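Local coordinates for Alr2269 protein (Nostoc sp., PDB 3MC9) that probably helps insert beta-barrel proteins into the outer membrane as an Omp85 protein, its periplasmic POTRA domains likely engaging client or partner polypeptides, at residues V67-Q72 and E79-V84; I88-G93 and S99-D104; N106-T111 and V130-Q135; K184-R189 and V212-A217. One frame throughout, in Å; residues are numbered along the deposited sequence.

Contact 1 of 4, residues V67-Q72 and E79-V84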
loop_
_atom_site.group_PDB
_atom_site.type_symbol
_atom_site.label_atom_id
_atom_site.label_comp_id
_atom_site.label_asym_id
_atom_site.label_seq_id
_atom_site.Cartn_x
_atom_site.Cartn_y
_atom_site.Cartn_z
ATOM N N VAL A 67 -8.012 19.635 -8.881
ATOM C CA VAL A 67 -7.658 18.355 -8.277
ATOM C C VAL A 67 -7.855 18.472 -6.791
ATOM O O VAL A 67 -7.318 19.381 -6.161
ATOM C CB VAL A 67 -6.199 17.925 -8.574
ATOM C CG1 VAL A 67 -5.858 16.619 -7.811
ATOM C CG2 VAL A 67 -6.012 17.726 -10.068
ATOM N N LEU A 68 -8.654 17.571 -6.240
ATOM C CA LEU A 68 -8.879 17.514 -4.800
ATOM C C LEU A 68 -8.339 16.167 -4.307
ATOM O O LEU A 68 -8.518 15.133 -4.961
ATOM C CB LEU A 68 -10.376 17.656 -4.459
ATOM C CG LEU A 68 -11.176 18.837 -5.043
ATOM C CD1 LEU A 68 -12.626 18.901 -4.466
ATOM C CD2 LEU A 68 -10.469 20.149 -4.793
ATOM N N VAL A 69 -7.642 16.188 -3.178
ATOM C CA VAL A 69 -7.177 14.961 -2.536
ATOM C C VAL A 69 -7.948 14.853 -1.239
ATOM O O VAL A 69 -7.886 15.767 -0.430
ATOM C CB VAL A 69 -5.679 15.016 -2.235
ATOM C CG1 VAL A 69 -5.267 13.797 -1.417
ATOM C CG2 VAL A 69 -4.879 15.109 -3.535
ATOM N N ARG A 70 -8.691 13.764 -1.051
ATOM C CA ARG A 70 -9.609 13.644 0.089
ATOM C C ARG A 70 -9.470 12.302 0.805
ATOM O O ARG A 70 -9.253 11.288 0.161
ATOM C CB ARG A 70 -11.071 13.787 -0.371
ATOM C CG ARG A 70 -11.462 15.163 -0.895
ATOM C CD ARG A 70 -11.365 16.230 0.192
ATOM N NE ARG A 70 -11.760 17.551 -0.298
ATOM C CZ ARG A 70 -10.923 18.524 -0.671
ATOM N NH1 ARG A 70 -11.420 19.681 -1.104
ATOM N NH2 ARG A 70 -9.596 18.364 -0.616
ATOM N N PRO A 71 -9.636 12.295 2.142
ATOM C CA PRO A 71 -9.705 11.035 2.863
ATOM C C PRO A 71 -11.031 10.362 2.557
ATOM O O PRO A 71 -12.037 11.038 2.408
ATOM C CB PRO A 71 -9.658 11.470 4.333
ATOM C CG PRO A 71 -10.349 12.794 4.335
ATOM C CD PRO A 71 -9.963 13.439 3.016
ATOM N N GLN A 72 -11.033 9.049 2.445
ATOM C CA GLN A 72 -12.280 8.309 2.304
ATOM C C GLN A 72 -13.085 8.354 3.611
ATOM O O GLN A 72 -14.313 8.357 3.589
ATOM C CB GLN A 72 -11.990 6.866 1.936
ATOM C CG GLN A 72 -13.188 6.139 1.377
ATOM C CD GLN A 72 -12.834 4.747 0.923
ATOM O OE1 GLN A 72 -11.679 4.330 1.005
ATOM N NE2 GLN A 72 -13.828 4.014 0.437
ATOM N N GLU A 79 0.653 15.955 5.591
ATOM C CA GLU A 79 1.818 15.194 5.164
ATOM C C GLU A 79 1.410 14.105 4.167
ATOM O O GLU A 79 2.129 13.854 3.198
ATOM C CB GLU A 79 2.547 14.559 6.356
ATOM C CG GLU A 79 3.331 15.553 7.250
ATOM C CD GLU A 79 2.453 16.384 8.203
ATOM O OE1 GLU A 79 1.298 15.987 8.491
ATOM O OE2 GLU A 79 2.931 17.447 8.671
ATOM N N LEU A 80 0.260 13.472 4.393
ATOM C CA LEU A 80 -0.215 12.436 3.470
ATOM C C LEU A 80 -0.787 13.039 2.185
ATOM O O LEU A 80 -0.611 12.481 1.094
ATOM C CB LEU A 80 -1.241 11.516 4.132
ATOM C CG LEU A 80 -0.652 10.430 5.047
ATOM C CD1 LEU A 80 -1.754 9.663 5.765
ATOM C CD2 LEU A 80 0.235 9.475 4.265
ATOM N N GLU A 81 -1.466 14.176 2.311
ATOM C CA GLU A 81 -1.976 14.893 1.144
ATOM C C GLU A 81 -0.820 15.243 0.190
ATOM O O GLU A 81 -0.916 15.074 -1.032
ATOM C CB GLU A 81 -2.704 16.166 1.582
ATOM C CG GLU A 81 -3.707 16.668 0.570
ATOM C CD GLU A 81 -4.228 18.066 0.885
ATOM O OE1 GLU A 81 -4.348 18.415 2.072
ATOM O OE2 GLU A 81 -4.527 18.810 -0.056
ATOM N N THR A 82 0.268 15.725 0.779
ATOM C CA THR A 82 1.486 16.049 0.052
ATOM C C THR A 82 2.047 14.834 -0.671
ATOM O O THR A 82 2.514 14.941 -1.800
ATOM C CB THR A 82 2.549 16.607 1.012
ATOM O OG1 THR A 82 2.015 17.762 1.675
ATOM C CG2 THR A 82 3.832 16.981 0.274
ATOM N N GLN A 83 2.012 13.687 -0.008
ATOM C CA GLN A 83 2.446 12.423 -0.614
ATOM C C GLN A 83 1.688 12.169 -1.908
ATOM O O GLN A 83 2.283 11.813 -2.914
ATOM C CB GLN A 83 2.205 11.244 0.336
ATOM C CG GLN A 83 3.195 11.140 1.470
ATOM C CD GLN A 83 4.558 10.675 1.006
ATOM O OE1 GLN A 83 5.578 11.172 1.467
ATOM N NE2 GLN A 83 4.580 9.734 0.080
ATOM N N VAL A 84 0.370 12.332 -1.865
ATOM C CA VAL A 84 -0.464 12.178 -3.062
ATOM C C VAL A 84 -0.053 13.182 -4.155
ATOM O O VAL A 84 0.210 12.789 -5.297
ATOM C CB VAL A 84 -1.973 12.313 -2.728
ATOM C CG1 VAL A 84 -2.827 12.323 -3.993
ATOM C CG2 VAL A 84 -2.412 11.196 -1.790
HETATM O O HOH W 1 -6.503 18.731 -2.117
#
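V69 and V84 share one side-chain torsion, chi1 173°, which sets CG1 of each opposite its main-chain nitrogen and turns the two branched ends tip to tip between strand 62-71 and helix 78-87. These are the first strand and first helix of a POTRA domain, a beta-alpha-alpha-beta-beta fold in which helices pack on a small sheet. The valines suit this buried seam because they are compact and wholly apolar. Their methyls press closely, V69 CG2 lying 3.5 Å from V84 CG1, a snug fit for two methyls.

E81, one turn earlier on the helix, slants across V69 with its methylenes, and E81 CG comes 3.8 Å from V69 CB. Its extended chain carries the carboxylate beyond the valine to the edge of the contact. There a water accepts from V69 N at 3.0 Å and donates to E81 OE2 at 2.9 Å. A glutamate therefore serves both as apolar cover and as polar partner. L68 and R70 bond through their backbones to strand 127-136. V69, between them, has its N bound to the water and its O to the R70 side chain: R70 NH2 donates to V69 O at 3.1 Å, approaching from above the carbonyl plane.

Contact 2 of 4, residues I88-G93 and S99-D104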
loop_
_atom_site.group_PDB
_atom_site.type_symbol
_atom_site.label_atom_id
_atom_site.label_comp_id
_atom_site.label_asym_id
_atom_site.label_seq_id
_atom_site.Cartn_x
_atom_site.Cartn_y
_atom_site.Cartn_z
ATOM N N ILE A 88 1.174 12.175 -8.361
ATOM C CA ILE A 88 0.197 12.285 -9.433
ATOM C C ILE A 88 0.679 13.294 -10.467
ATOM O O ILE A 88 1.376 14.256 -10.139
ATOM C CB ILE A 88 -1.221 12.635 -8.900
ATOM C CG1 ILE A 88 -1.278 14.032 -8.280
ATOM C CG2 ILE A 88 -1.666 11.596 -7.882
ATOM C CD1 ILE A 88 -2.708 14.496 -7.956
ATOM N N ARG A 89 0.355 13.048 -11.727
ATOM C CA ARG A 89 0.620 14.015 -12.781
ATOM C C ARG A 89 -0.624 14.831 -13.085
ATOM O O ARG A 89 -0.518 15.973 -13.493
ATOM C CB ARG A 89 1.051 13.327 -14.066
ATOM C CG ARG A 89 2.493 12.869 -14.131
ATOM C CD ARG A 89 2.752 12.234 -15.513
ATOM N NE ARG A 89 3.196 13.184 -16.542
ATOM C CZ ARG A 89 3.183 12.945 -17.856
ATOM N NH1 ARG A 89 2.713 11.794 -18.334
ATOM N NH2 ARG A 89 3.635 13.865 -18.708
ATOM N N THR A 90 -1.806 14.240 -12.940
ATOM C CA THR A 90 -3.043 14.987 -13.191
ATOM C C THR A 90 -3.045 16.296 -12.390
ATOM O O THR A 90 -2.728 16.323 -11.197
ATOM C CB THR A 90 -4.281 14.133 -12.910
ATOM O OG1 THR A 90 -4.341 13.075 -13.885
ATOM C CG2 THR A 90 -5.554 14.960 -12.981
ATOM N N GLN A 91 -3.348 17.403 -13.059
ATOM C CA GLN A 91 -3.186 18.709 -12.417
ATOM C C GLN A 91 -4.126 19.731 -13.027
ATOM O O GLN A 91 -4.540 19.585 -14.179
ATOM C CB GLN A 91 -1.699 19.162 -12.441
ATOM C CG GLN A 91 -1.328 20.174 -13.491
ATOM C CD GLN A 91 0.152 20.599 -13.456
ATOM O OE1 GLN A 91 1.049 19.786 -13.642
ATOM N NE2 GLN A 91 0.390 21.889 -13.268
ATOM N N PRO A 92 -4.489 20.762 -12.234
ATOM C CA PRO A 92 -5.385 21.786 -12.725
ATOM C C PRO A 92 -4.759 22.494 -13.921
ATOM O O PRO A 92 -3.560 22.779 -13.916
ATOM C CB PRO A 92 -5.543 22.749 -11.526
ATOM C CG PRO A 92 -4.509 22.352 -10.528
ATOM C CD PRO A 92 -4.147 20.943 -10.807
ATOM N N GLY A 93 -5.557 22.747 -14.949
ATOM C CA GLY A 93 -5.075 23.507 -16.101
ATOM C C GLY A 93 -4.188 22.715 -17.054
ATOM O O GLY A 93 -3.471 23.308 -17.860
ATOM N N SER A 99 -6.247 6.578 -18.717
ATOM C CA SER A 99 -5.037 5.872 -18.352
ATOM C C SER A 99 -4.172 6.673 -17.411
ATOM O O SER A 99 -3.563 6.114 -16.496
ATOM C CB SER A 99 -4.218 5.550 -19.594
ATOM O OG SER A 99 -4.979 4.747 -20.469
ATOM N N GLN A 100 -4.092 7.978 -17.645
ATOM C CA GLN A 100 -3.292 8.822 -16.792
ATOM C C GLN A 100 -3.862 8.799 -15.382
ATOM O O GLN A 100 -3.112 8.777 -14.417
ATOM C CB GLN A 100 -3.207 10.249 -17.315
ATOM C CG GLN A 100 -2.335 11.144 -16.449
ATOM C CD GLN A 100 -0.909 10.636 -16.369
ATOM O OE1 GLN A 100 -0.474 10.074 -15.345
ATOM N NE2 GLN A 100 -0.181 10.796 -17.462
ATOM N N LEU A 101 -5.191 8.804 -15.269
ATOM C CA LEU A 101 -5.834 8.650 -13.972
ATOM C C LEU A 101 -5.473 7.293 -13.352
ATOM O O LEU A 101 -5.086 7.236 -12.185
ATOM C CB LEU A 101 -7.368 8.801 -14.062
ATOM C CG LEU A 101 -7.928 10.208 -14.326
ATOM C CD1 LEU A 101 -9.439 10.127 -14.440
ATOM C CD2 LEU A 101 -7.527 11.210 -13.245
ATOM N N GLN A 102 -5.589 6.209 -14.106
ATOM C CA GLN A 102 -5.223 4.920 -13.539
ATOM C C GLN A 102 -3.768 4.925 -13.047
ATOM O O GLN A 102 -3.480 4.499 -11.944
ATOM C CB GLN A 102 -5.437 3.762 -14.515
ATOM C CG GLN A 102 -5.180 2.384 -13.852
ATOM C CD GLN A 102 -6.009 2.191 -12.590
ATOM O OE1 GLN A 102 -7.207 2.473 -12.581
ATOM N NE2 GLN A 102 -5.371 1.737 -11.511
ATOM N N GLU A 103 -2.867 5.417 -13.883
ATOM C CA GLU A 103 -1.454 5.528 -13.555
ATOM C C GLU A 103 -1.201 6.384 -12.290
ATOM O O GLU A 103 -0.326 6.067 -11.477
ATOM C CB GLU A 103 -0.787 6.130 -14.769
ATOM C CG GLU A 103 0.674 6.071 -14.871
ATOM C CD GLU A 103 1.096 6.407 -16.293
ATOM O OE1 GLU A 103 0.620 5.734 -17.257
ATOM O OE2 GLU A 103 1.884 7.352 -16.451
ATOM N N ASP A 104 -1.963 7.460 -12.122
ATOM C CA ASP A 104 -1.870 8.271 -10.912
ATOM C C ASP A 104 -2.327 7.460 -9.672
ATOM O O ASP A 104 -1.714 7.549 -8.603
ATOM C CB ASP A 104 -2.724 9.534 -11.026
ATOM C CG ASP A 104 -2.106 10.603 -11.932
ATOM O OD1 ASP A 104 -0.910 10.492 -12.343
ATOM O OD2 ASP A 104 -2.846 11.569 -12.227
#
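D104 OD2 is gripped twice by T90, which donates from its hydroxyl, OG1 to OD2 2.7 Å, and from its backbone, N to OD2 3.0 Å. The two donors arrive from opposite faces of the carboxylate plane, OG1 nearly along the C-O axis and N on the syn side. A chi1 of -67° places T90 OG1 beside its own backbone nitrogen, which lets one threonine offer both groups to the same oxygen. T90 OG1 is also hydrogen-bonded to T96 OG1.

The other carboxylate oxygen takes the preceding amide: R89 N donates to D104 OD1 at 2.9 Å along an almost straight line, 178°, though from above the carboxylate plane. Three donors shared between two oxygens fix the rotation of this buried group and would probably favour its charged form. Aspartate suits the place, being short enough to stay close to the helix while both oxygens face the loop.

I88 packs crosswise against the acid, I88 CB lying 3.8 Å from D104 CG. Nearer the surface, the R89 and Q100 side chains cross at about a right angle, with R89 CB 4.0 Å from Q100 CD. D104 of helix 98-110 thus holds consecutive main-chain amides of the loop that follows helix 78-87, fixing the connection between the two helices of the beta-alpha-alpha-beta-beta POTRA fold.

Contact 3 of 4, residues N106-T111 and V130-Q135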
loop_
_atom_site.group_PDB
_atom_site.type_symbol
_atom_site.label_atom_id
_atom_site.label_comp_id
_atom_site.label_asym_id
_atom_site.label_seq_id
_atom_site.Cartn_x
_atom_site.Cartn_y
_atom_site.Cartn_z
ATOM N N ASN A 106 -2.201 4.147 -9.354
ATOM C CA ASN A 106 -1.070 3.218 -9.118
ATOM C C ASN A 106 0.101 3.867 -8.381
ATOM O O ASN A 106 0.696 3.264 -7.495
ATOM C CB ASN A 106 -0.539 2.628 -10.434
ATOM C CG ASN A 106 -1.573 1.767 -11.150
ATOM O OD1 ASN A 106 -2.615 1.451 -10.574
ATOM N ND2 ASN A 106 -1.308 1.416 -12.416
ATOM N N ALA A 107 0.407 5.103 -8.745
ATOM C CA ALA A 107 1.504 5.835 -8.118
ATOM C C ALA A 107 1.144 6.198 -6.679
ATOM O O ALA A 107 1.986 6.161 -5.802
ATOM C CB ALA A 107 1.852 7.065 -8.929
ATOM N N ILE A 108 -0.111 6.501 -6.416
ATOM C CA ILE A 108 -0.527 6.756 -5.040
ATOM C C ILE A 108 -0.336 5.475 -4.193
ATOM O O ILE A 108 0.217 5.524 -3.086
ATOM C CB ILE A 108 -1.970 7.317 -4.979
ATOM C CG1 ILE A 108 -2.006 8.710 -5.622
ATOM C CG2 ILE A 108 -2.471 7.408 -3.535
ATOM C CD1 ILE A 108 -3.411 9.167 -6.069
ATOM N N PHE A 109 -0.762 4.334 -4.723
ATOM C CA PHE A 109 -0.568 3.071 -4.027
ATOM C C PHE A 109 0.912 2.824 -3.825
ATOM O O PHE A 109 1.322 2.335 -2.771
ATOM C CB PHE A 109 -1.130 1.897 -4.833
ATOM C CG PHE A 109 -2.534 1.537 -4.487
ATOM C CD1 PHE A 109 -2.852 1.106 -3.204
ATOM C CD2 PHE A 109 -3.536 1.575 -5.451
ATOM C CE1 PHE A 109 -4.178 0.761 -2.877
ATOM C CE2 PHE A 109 -4.859 1.204 -5.140
ATOM C CZ PHE A 109 -5.181 0.813 -3.851
ATOM N N GLY A 110 1.692 3.163 -4.856
ATOM C CA GLY A 110 3.133 2.989 -4.860
ATOM C C GLY A 110 3.821 3.636 -3.686
ATOM O O GLY A 110 4.803 3.127 -3.210
ATOM N N THR A 111 3.305 4.760 -3.206
ATOM C CA THR A 111 3.865 5.386 -2.007
ATOM C C THR A 111 3.814 4.446 -0.795
ATOM O O THR A 111 4.594 4.596 0.125
ATOM C CB THR A 111 3.116 6.673 -1.620
ATOM O OG1 THR A 111 1.796 6.347 -1.132
ATOM C CG2 THR A 111 3.040 7.627 -2.810
ATOM N N VAL A 130 -11.181 16.596 -10.508
ATOM C CA VAL A 130 -10.760 15.211 -10.235
ATOM C C VAL A 130 -10.487 15.069 -8.744
ATOM O O VAL A 130 -9.622 15.754 -8.195
ATOM C CB VAL A 130 -9.513 14.816 -11.053
ATOM C CG1 VAL A 130 -9.019 13.421 -10.668
ATOM C CG2 VAL A 130 -9.810 14.867 -12.566
ATOM N N SER A 131 -11.259 14.201 -8.092
ATOM C CA SER A 131 -11.051 13.883 -6.689
ATOM C C SER A 131 -10.316 12.555 -6.535
ATOM O O SER A 131 -10.761 11.519 -7.031
ATOM C CB SER A 131 -12.387 13.868 -5.943
ATOM O OG SER A 131 -12.862 15.190 -5.770
ATOM N N PHE A 132 -9.164 12.603 -5.883
ATOM C CA PHE A 132 -8.449 11.395 -5.501
ATOM C C PHE A 132 -8.865 11.132 -4.075
ATOM O O PHE A 132 -8.593 11.944 -3.183
ATOM C CB PHE A 132 -6.939 11.559 -5.625
ATOM C CG PHE A 132 -6.464 11.654 -7.050
ATOM C CD1 PHE A 132 -6.402 10.518 -7.858
ATOM C CD2 PHE A 132 -6.110 12.880 -7.594
ATOM C CE1 PHE A 132 -5.985 10.605 -9.179
ATOM C CE2 PHE A 132 -5.694 12.977 -8.909
ATOM C CZ PHE A 132 -5.637 11.838 -9.712
ATOM N N ILE A 133 -9.567 10.022 -3.872
ATOM C CA ILE A 133 -10.073 9.667 -2.558
ATOM C C ILE A 133 -9.227 8.522 -2.044
ATOM O O ILE A 133 -9.130 7.466 -2.664
ATOM C CB ILE A 133 -11.577 9.319 -2.611
ATOM C CG1 ILE A 133 -12.357 10.529 -3.139
ATOM C CG2 ILE A 133 -12.094 8.913 -1.216
ATOM C CD1 ILE A 133 -13.568 10.175 -3.956
ATOM N N VAL A 134 -8.576 8.755 -0.913
ATOM C CA VAL A 134 -7.575 7.834 -0.421
ATOM C C VAL A 134 -7.899 7.454 1.019
ATOM O O VAL A 134 -8.462 8.251 1.766
ATOM C CB VAL A 134 -6.169 8.444 -0.516
ATOM C CG1 VAL A 134 -5.878 8.911 -1.952
ATOM C CG2 VAL A 134 -6.001 9.600 0.465
ATOM N N GLN A 135 -7.554 6.227 1.386
ATOM C CA GLN A 135 -7.773 5.714 2.731
ATOM C C GLN A 135 -6.412 5.386 3.293
ATOM O O GLN A 135 -5.791 4.409 2.877
ATOM C CB GLN A 135 -8.659 4.468 2.699
ATOM C CG GLN A 135 -9.036 3.901 4.074
ATOM C CD GLN A 135 -9.459 4.959 5.096
ATOM O OE1 GLN A 135 -8.801 5.127 6.117
ATOM N NE2 GLN A 135 -10.557 5.660 4.830
#
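I108 meets the strand with two different methyls, CD1 reaching F132 and CG2 reaching V134. The first contact is the closer: I108 CD1 lies 3.7 Å from F132 CD1 and approaches the ring obliquely, beside its CG end. In the second, I108 CG2 sits 4.0 Å from V134 CG1, and these two side chains cross at about a right angle. Isoleucine fits because its beta branch gives two apolar arms on diverging paths; at chi1 -66° CG2 lies opposite the backbone nitrogen while CG1 swings beside it and carries CD1 to the ring.

F132 and V134 are two residues apart on strand 127-136, so both turn the same way, toward helix 98-110. The strand lies inside the sheet of the first POTRA domain, between strands 62-71 and 114-124, and the helix is the second of the beta-alpha-alpha-beta-beta unit. A broad flat phenylalanine can serve several neighbours at once: V130 CG1 lies 3.7 Å above the plane of the F132 ring, displaced toward the rim, and L101 and D104 of the same helix also touch this side chain.

Farther out, I88 packs against both I108 and F132, while V84, F114 and V117 also touch I108. The backbone carbonyl of I108 has a partner near the end of the helix, where T111 OG1 donates to I108 O at 2.6 Å, the hydroxyl approaching almost in line with the carbonyl bond.

Contact 4 of 4, residues K184-R189 and V212-A217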
loop_
_atom_site.group_PDB
_atom_site.type_symbol
_atom_site.label_atom_id
_atom_site.label_comp_id
_atom_site.label_asym_id
_atom_site.label_seq_id
_atom_site.Cartn_x
_atom_site.Cartn_y
_atom_site.Cartn_z
ATOM N N LYS A 184 11.396 -9.277 2.595
ATOM C CA LYS A 184 12.645 -9.734 2.000
ATOM C C LYS A 184 13.596 -10.277 3.067
ATOM O O LYS A 184 14.276 -11.281 2.867
ATOM C CB LYS A 184 13.324 -8.584 1.259
ATOM C CG LYS A 184 12.605 -8.191 -0.039
ATOM C CD LYS A 184 13.568 -7.669 -1.106
ATOM C CE LYS A 184 12.989 -7.831 -2.517
ATOM N NZ LYS A 184 13.410 -9.114 -3.192
ATOM N N GLU A 185 13.667 -9.583 4.193
ATOM C CA GLU A 185 14.482 -10.059 5.307
ATOM C C GLU A 185 13.931 -11.400 5.872
ATOM O O GLU A 185 14.701 -12.307 6.140
ATOM C CB GLU A 185 14.596 -8.948 6.349
ATOM C CG GLU A 185 15.537 -9.239 7.510
ATOM C CD GLU A 185 15.744 -8.038 8.426
ATOM O OE1 GLU A 185 15.384 -6.903 8.047
ATOM O OE2 GLU A 185 16.289 -8.233 9.530
ATOM N N LEU A 186 12.605 -11.539 5.985
ATOM C CA LEU A 186 11.958 -12.821 6.377
ATOM C C LEU A 186 12.354 -13.970 5.442
ATOM O O LEU A 186 12.745 -15.056 5.880
ATOM C CB LEU A 186 10.431 -12.693 6.282
ATOM C CG LEU A 186 9.488 -13.313 7.316
ATOM C CD1 LEU A 186 8.096 -13.621 6.668
ATOM C CD2 LEU A 186 10.060 -14.515 8.057
ATOM N N THR A 187 12.223 -13.705 4.144
ATOM C CA THR A 187 12.596 -14.640 3.095
ATOM C C THR A 187 14.022 -15.137 3.244
ATOM O O THR A 187 14.276 -16.336 3.158
ATOM C CB THR A 187 12.440 -13.958 1.719
ATOM O OG1 THR A 187 11.076 -13.601 1.544
ATOM C CG2 THR A 187 12.868 -14.856 0.593
ATOM N N LYS A 188 14.944 -14.201 3.460
ATOM C CA LYS A 188 16.343 -14.548 3.741
ATOM C C LYS A 188 16.501 -15.373 5.033
ATOM O O LYS A 188 17.323 -16.281 5.082
ATOM C CB LYS A 188 17.194 -13.282 3.800
ATOM C CG LYS A 188 18.667 -13.507 4.084
ATOM C CD LYS A 188 19.300 -14.488 3.114
ATOM C CE LYS A 188 20.836 -14.372 3.149
ATOM N NZ LYS A 188 21.380 -14.681 4.506
ATOM N N ARG A 189 15.701 -15.089 6.060
ATOM C CA ARG A 189 15.725 -15.934 7.257
ATOM C C ARG A 189 15.267 -17.373 6.982
ATOM O O ARG A 189 15.847 -18.313 7.510
ATOM C CB ARG A 189 14.904 -15.344 8.397
ATOM C CG ARG A 189 15.544 -14.127 9.055
ATOM C CD ARG A 189 16.586 -14.481 10.096
ATOM N NE ARG A 189 16.010 -15.322 11.147
ATOM C CZ ARG A 189 16.257 -16.621 11.326
ATOM N NH1 ARG A 189 17.108 -17.263 10.529
ATOM N NH2 ARG A 189 15.657 -17.289 12.321
ATOM N N VAL A 212 -1.111 -7.073 10.464
ATOM C CA VAL A 212 -0.783 -7.631 9.162
ATOM C C VAL A 212 -0.511 -9.122 9.287
ATOM O O VAL A 212 0.386 -9.530 10.023
ATOM C CB VAL A 212 0.466 -6.981 8.572
ATOM C CG1 VAL A 212 0.815 -7.609 7.198
ATOM C CG2 VAL A 212 0.271 -5.489 8.474
ATOM N N THR A 213 -1.263 -9.923 8.542
ATOM C CA THR A 213 -1.037 -11.348 8.483
ATOM C C THR A 213 -0.357 -11.696 7.156
ATOM O O THR A 213 -0.902 -11.415 6.082
ATOM C CB THR A 213 -2.353 -12.125 8.602
ATOM O OG1 THR A 213 -3.070 -11.672 9.759
ATOM C CG2 THR A 213 -2.100 -13.626 8.689
ATOM N N LEU A 214 0.828 -12.293 7.245
ATOM C CA LEU A 214 1.574 -12.785 6.080
ATOM C C LEU A 214 1.443 -14.302 5.993
ATOM O O LEU A 214 1.929 -15.040 6.852
ATOM C CB LEU A 214 3.051 -12.426 6.184
ATOM C CG LEU A 214 3.401 -10.955 6.366
ATOM C CD1 LEU A 214 4.926 -10.806 6.567
ATOM C CD2 LEU A 214 2.906 -10.173 5.153
ATOM N N GLN A 215 0.763 -14.753 4.957
ATOM C CA GLN A 215 0.604 -16.160 4.672
ATOM C C GLN A 215 1.849 -16.569 3.901
ATOM O O GLN A 215 2.156 -15.931 2.900
ATOM C CB GLN A 215 -0.638 -16.297 3.802
ATOM C CG GLN A 215 -1.288 -17.642 3.799
ATOM C CD GLN A 215 -2.757 -17.535 3.367
ATOM O OE1 GLN A 215 -3.063 -17.364 2.185
ATOM N NE2 GLN A 215 -3.666 -17.612 4.337
ATOM N N VAL A 216 2.552 -17.607 4.371
ATOM C CA VAL A 216 3.803 -18.073 3.774
ATOM C C VAL A 216 3.735 -19.569 3.459
ATOM O O VAL A 216 3.328 -20.363 4.302
ATOM C CB VAL A 216 5.014 -17.838 4.718
ATOM C CG1 VAL A 216 6.305 -18.261 4.045
ATOM C CG2 VAL A 216 5.107 -16.393 5.118
ATOM N N ALA A 217 4.106 -19.932 2.234
ATOM C CA ALA A 217 4.335 -21.324 1.858
ATOM C C ALA A 217 5.784 -21.575 2.200
ATOM O O ALA A 217 6.666 -21.209 1.464
ATOM C CB ALA A 217 4.090 -21.543 0.361
#
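L186 points from helix 176-192 into the angle between L214 and V216, which rise from strand 211-217 to meet it. The setting is the second POTRA domain, where the second helix of the beta-alpha-alpha-beta-beta fold packs on the sheet through its last strand. L214 and V216, two residues apart, share the strand face turned toward the helix; Q215 between them, like T213 before them, has its side chain on the other face of the strand.

The contact is made by one branch of the leucine. L186 CD1 projects toward the sheet, while CD2 diverges from it and stays clear of both strand side chains. L186 and L214 reach toward each other nearly end to end, and their CD1 methyls come to 4.2 Å. V216 enters from another direction, so that its methyl and that of L214 approach L186 CD1 roughly at right angles to one another. The L186 torsion is unusual, chi1 -140°, well away from a staggered position; it carries the isopropyl end, with CD1 foremost, toward L214 and V216. A leucine suits the helix side because its length spans the gap to a sheet that the helix backbone does not closely approach, while the beta-branched valine suits an extended strand.

Other apolar groups close round this point: I145 on the neighbouring strand 142-146, L157, and I165 from helix 161-166 all touch L186, and F166 of that helix touches L214. The two contacts of L186 with L214 and V216 are themselves loose, L186 CD1 standing 4.4 Å from V216 CG2.

From the N terminus, contact 1 closes the short turn between strand 62-71 and helix 78-87. Contact 2 then closes the loop that carries the chain past strand 95-96 into helix 98-110. Contact 3 spans a longer excursion through strand 114-124, returning strand 127-136 to that same helix. The three follow in series, none nested or crossed, yet they merge in space: V67 packs on I88 and P92, L101 packs on V130, and the strands of contacts 1 and 3 are neighbours in one sheet. Contact 4 joins helix to strand in the second domain, its centre about 26 Å from that of contact 3, without touching the others.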